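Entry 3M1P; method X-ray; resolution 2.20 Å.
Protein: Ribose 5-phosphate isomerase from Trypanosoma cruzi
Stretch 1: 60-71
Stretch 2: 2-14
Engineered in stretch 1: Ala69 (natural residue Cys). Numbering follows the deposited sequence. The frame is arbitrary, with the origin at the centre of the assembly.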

# COMPACT_ATOMS: atom_id res chain seq x y z
N LYS A 60 -17.32 26.36 4.66
CA LYS A 60 -17.44 25.93 6.07
C LYS A 60 -18.84 25.42 6.45
O LYS A 60 -19.20 25.39 7.62
CB LYS A 60 -16.92 26.98 7.06
CG LYS A 60 -15.47 27.43 6.84
CD LYS A 60 -15.17 28.72 7.59
CE LYS A 60 -13.81 29.32 7.19
NZ LYS A 60 -12.61 28.48 7.62
N GLU A 61 -19.61 24.99 5.45
CA GLU A 61 -20.91 24.34 5.67
C GLU A 61 -20.75 23.00 6.36
O GLU A 61 -21.65 22.56 7.09
CB GLU A 61 -21.63 24.12 4.35
CG GLU A 61 -22.18 25.40 3.74
CD GLU A 61 -22.76 25.17 2.38
OE1 GLU A 61 -23.35 24.09 2.15
OE2 GLU A 61 -22.62 26.08 1.53
N VAL A 62 -19.61 22.36 6.12
CA VAL A 62 -19.22 21.14 6.82
C VAL A 62 -17.78 21.33 7.28
O VAL A 62 -17.09 22.24 6.79
CB VAL A 62 -19.34 19.89 5.90
CG1 VAL A 62 -20.79 19.71 5.44
CG2 VAL A 62 -18.41 19.99 4.69
N GLU A 63 -17.33 20.51 8.22
CA GLU A 63 -15.95 20.60 8.67
C GLU A 63 -15.03 19.71 7.81
O GLU A 63 -13.88 20.08 7.55
CB GLU A 63 -15.82 20.21 10.15
CG GLU A 63 -14.39 20.31 10.69
CD GLU A 63 -14.25 19.88 12.13
OE1 GLU A 63 -15.26 19.42 12.72
OE2 GLU A 63 -13.14 20.00 12.69
N PHE A 64 -15.54 18.56 7.39
CA PHE A 64 -14.72 17.59 6.68
C PHE A 64 -15.37 17.12 5.39
O PHE A 64 -16.60 17.15 5.24
CB PHE A 64 -14.43 16.37 7.56
CG PHE A 64 -13.55 16.65 8.74
CD1 PHE A 64 -12.21 16.97 8.58
CD2 PHE A 64 -14.05 16.53 10.04
CE1 PHE A 64 -11.38 17.21 9.67
CE2 PHE A 64 -13.24 16.76 11.14
CZ PHE A 64 -11.89 17.09 10.96
N GLY A 65 -14.54 16.67 4.45
CA GLY A 65 -15.05 16.02 3.26
C GLY A 65 -14.51 14.61 3.14
O GLY A 65 -13.40 14.33 3.58
N VAL A 66 -15.31 13.72 2.57
CA VAL A 66 -14.86 12.41 2.15
C VAL A 66 -15.12 12.29 0.65
O VAL A 66 -16.25 12.50 0.17
CB VAL A 66 -15.57 11.27 2.92
CG1 VAL A 66 -15.18 9.89 2.34
CG2 VAL A 66 -15.23 11.34 4.41
N LEU A 67 -14.08 11.98 -0.11
CA LEU A 67 -14.25 11.76 -1.53
C LEU A 67 -13.70 10.39 -1.88
O LEU A 67 -12.54 10.09 -1.58
CB LEU A 67 -13.58 12.86 -2.36
CG LEU A 67 -14.21 14.25 -2.23
CD1 LEU A 67 -13.34 15.34 -2.90
CD2 LEU A 67 -15.65 14.27 -2.79
N ALA A 68 -14.56 9.55 -2.44
CA ALA A 68 -14.18 8.22 -2.86
C ALA A 68 -14.43 8.10 -4.34
O ALA A 68 -15.49 8.51 -4.83
CB ALA A 68 -14.98 7.16 -2.08
N ALA A 69 -13.45 7.58 -5.06
CA ALA A 69 -13.58 7.37 -6.49
C ALA A 69 -12.81 6.12 -6.89
O ALA A 69 -12.47 5.30 -6.04
CB ALA A 69 -13.10 8.61 -7.27
N GLY A 70 -12.54 5.94 -8.18
CA GLY A 70 -11.77 4.78 -8.64
C GLY A 70 -10.43 4.72 -7.92
O GLY A 70 -10.17 3.79 -7.14
N SER A 71 -9.62 5.75 -8.13
CA SER A 71 -8.29 5.84 -7.57
C SER A 71 -8.19 6.89 -6.45
O SER A 71 -7.36 6.78 -5.55
CB SER A 71 -7.32 6.19 -8.70
OG SER A 71 -7.69 7.45 -9.23
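Stretch 2 2-14: TRRVAIGTDHPAF

Stretch 2 runs as a strand from Arg3 beside strand 64–69, parallel to it; the axes approach to 4.5 Å and cross at -22°. The register pairs Phe64 with Val5, Gly65 with Ala6, Val66 with Ile7 and Leu67 with Gly8, with CA–CA separations of 4.6 to 4.9 Å. The ladder alternates as parallel strands require: Phe64 N to Arg4 O (3.2 Å), Ala6 N to Phe64 O (2.8 Å), Val66 N to Ala6 O (2.7 Å), Gly8 N to Val66 O (2.8 Å) and Ala68 N to Gly8 O (3.1 Å). Beyond it, Asp10 N reaches Ala68 O only weakly, at 3.4 Å, as the chain turns into a weakly bonded helix at about residues 11–14.

Side chains of Phe64, Val66, Val5 and Ile7 share one face. Val5 and Val66 are both t at chi1, and Val5 CG1 meets Val66 CG2 at 3.7 Å; Ile7, m then t, sets CG1 4.0 Å from Val66 CB. Val5 CG2 lies 3.9 Å from Phe64 CB. On the other face Ala6 CB packs on Val62 CG2 (3.7 Å), and Gly8 leaves space for Leu67: a CB there would lie 3.0 Å from Leu67 CD2.

At the start, Glu63 is extended (t, t), carrying its carboxylate to Arg3, whose chi1 and chi2 lie between wells. The resulting salt bridge is two-pronged, Arg3 NE to Glu63 OE1 at 2.7 Å and Arg3 NH2 to Glu63 OE2 at 2.8 Å; Arg3 NH2 also reaches the Phe64 ring edge, 3.3 Å from CE2. Arg4 (m, t, p) bends so that NH1 bonds Glu61 O at 2.7 Å, with Val62 CG1 over one guanidinium face.

At the far end, Ala13 CB sits 4.0 Å from Ala68 CB, and Asp10 OD1 lies 3.4 Å from CB of the engineered Ala69.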

# COMPACT_ATOMS: atom_id res chain seq x y z
N THR A 2 -21.64 19.05 17.23
CA THR A 2 -21.29 17.93 16.33
C THR A 2 -20.53 18.43 15.09
O THR A 2 -20.44 19.63 14.85
CB THR A 2 -22.47 16.97 15.96
OG1 THR A 2 -23.37 17.60 15.03
CG2 THR A 2 -23.22 16.50 17.20
N ARG A 3 -19.97 17.50 14.31
CA ARG A 3 -19.13 17.89 13.17
C ARG A 3 -19.57 17.24 11.87
O ARG A 3 -19.55 16.00 11.72
CB ARG A 3 -17.63 17.72 13.47
CG ARG A 3 -17.26 16.73 14.57
CD ARG A 3 -16.10 17.21 15.48
NE ARG A 3 -14.91 17.65 14.75
CZ ARG A 3 -13.66 17.24 15.00
NH1 ARG A 3 -13.41 16.38 15.98
NH2 ARG A 3 -12.66 17.72 14.28
N ARG A 4 -20.00 18.09 10.94
CA ARG A 4 -20.56 17.64 9.68
C ARG A 4 -19.44 17.17 8.76
O ARG A 4 -18.37 17.76 8.74
CB ARG A 4 -21.38 18.76 9.02
CG ARG A 4 -22.47 19.37 9.93
CD ARG A 4 -23.30 20.40 9.18
NE ARG A 4 -24.30 19.76 8.35
CZ ARG A 4 -24.59 20.14 7.11
NH1 ARG A 4 -23.96 21.17 6.55
NH2 ARG A 4 -25.52 19.50 6.43
N VAL A 5 -19.71 16.09 8.03
CA VAL A 5 -18.73 15.47 7.16
C VAL A 5 -19.40 15.20 5.82
O VAL A 5 -20.20 14.27 5.69
CB VAL A 5 -18.20 14.13 7.77
CG1 VAL A 5 -17.28 13.37 6.78
CG2 VAL A 5 -17.48 14.38 9.07
N ALA A 6 -19.09 16.01 4.81
CA ALA A 6 -19.74 15.83 3.51
C ALA A 6 -19.11 14.67 2.74
O ALA A 6 -17.90 14.54 2.71
CB ALA A 6 -19.72 17.12 2.69
N ILE A 7 -19.94 13.84 2.13
CA ILE A 7 -19.45 12.68 1.40
C ILE A 7 -19.81 12.79 -0.09
O ILE A 7 -20.96 13.03 -0.44
CB ILE A 7 -19.99 11.34 1.99
CG1 ILE A 7 -19.56 11.18 3.46
CG2 ILE A 7 -19.54 10.14 1.13
CD1 ILE A 7 -20.44 10.23 4.29
N GLY A 8 -18.81 12.61 -0.95
CA GLY A 8 -19.05 12.52 -2.40
C GLY A 8 -18.38 11.30 -3.01
O GLY A 8 -17.40 10.79 -2.47
N THR A 9 -18.92 10.83 -4.13
CA THR A 9 -18.32 9.74 -4.91
C THR A 9 -18.51 9.98 -6.40
O THR A 9 -19.27 10.88 -6.79
CB THR A 9 -18.93 8.32 -4.56
OG1 THR A 9 -20.22 8.18 -5.16
CG2 THR A 9 -19.05 8.09 -3.08
N ASP A 10 -17.81 9.21 -7.22
CA ASP A 10 -18.22 9.06 -8.62
C ASP A 10 -18.92 7.70 -8.79
O ASP A 10 -19.31 7.09 -7.79
CB ASP A 10 -17.06 9.29 -9.60
CG ASP A 10 -15.97 8.24 -9.50
OD1 ASP A 10 -15.97 7.42 -8.54
OD2 ASP A 10 -15.10 8.23 -10.41
N HIS A 11 -19.10 7.24 -10.03
CA HIS A 11 -19.89 6.04 -10.30
C HIS A 11 -19.39 4.73 -9.68
O HIS A 11 -20.16 4.07 -8.99
CB HIS A 11 -20.17 5.87 -11.81
CG HIS A 11 -19.02 6.28 -12.68
ND1 HIS A 11 -18.40 5.41 -13.56
CD2 HIS A 11 -18.35 7.46 -12.78
CE1 HIS A 11 -17.42 6.04 -14.17
NE2 HIS A 11 -17.36 7.28 -13.72
N PRO A 12 -18.10 4.35 -9.89
CA PRO A 12 -17.66 3.07 -9.33
C PRO A 12 -17.71 3.01 -7.79
O PRO A 12 -17.97 1.93 -7.23
CB PRO A 12 -16.22 2.92 -9.83
CG PRO A 12 -15.77 4.28 -10.18
CD PRO A 12 -16.99 5.02 -10.62
N ALA A 13 -17.48 4.14 -7.14
CA ALA A 13 -17.51 4.24 -5.67
C ALA A 13 -18.92 4.38 -5.10
O ALA A 13 -19.12 4.32 -3.89
CB ALA A 13 -16.64 5.38 -5.20
N PHE A 14 -19.91 4.59 -5.98
CA PHE A 14 -21.31 4.63 -5.55
C PHE A 14 -21.73 3.35 -4.82
O PHE A 14 -22.44 3.39 -3.82
CB PHE A 14 -22.26 4.92 -6.73
CG PHE A 14 -23.72 4.77 -6.37
CD1 PHE A 14 -24.38 5.77 -5.67
CD2 PHE A 14 -24.41 3.60 -6.69
CE1 PHE A 14 -25.73 5.62 -5.32
CE2 PHE A 14 -25.75 3.44 -6.35
CZ PHE A 14 -26.40 4.46 -5.66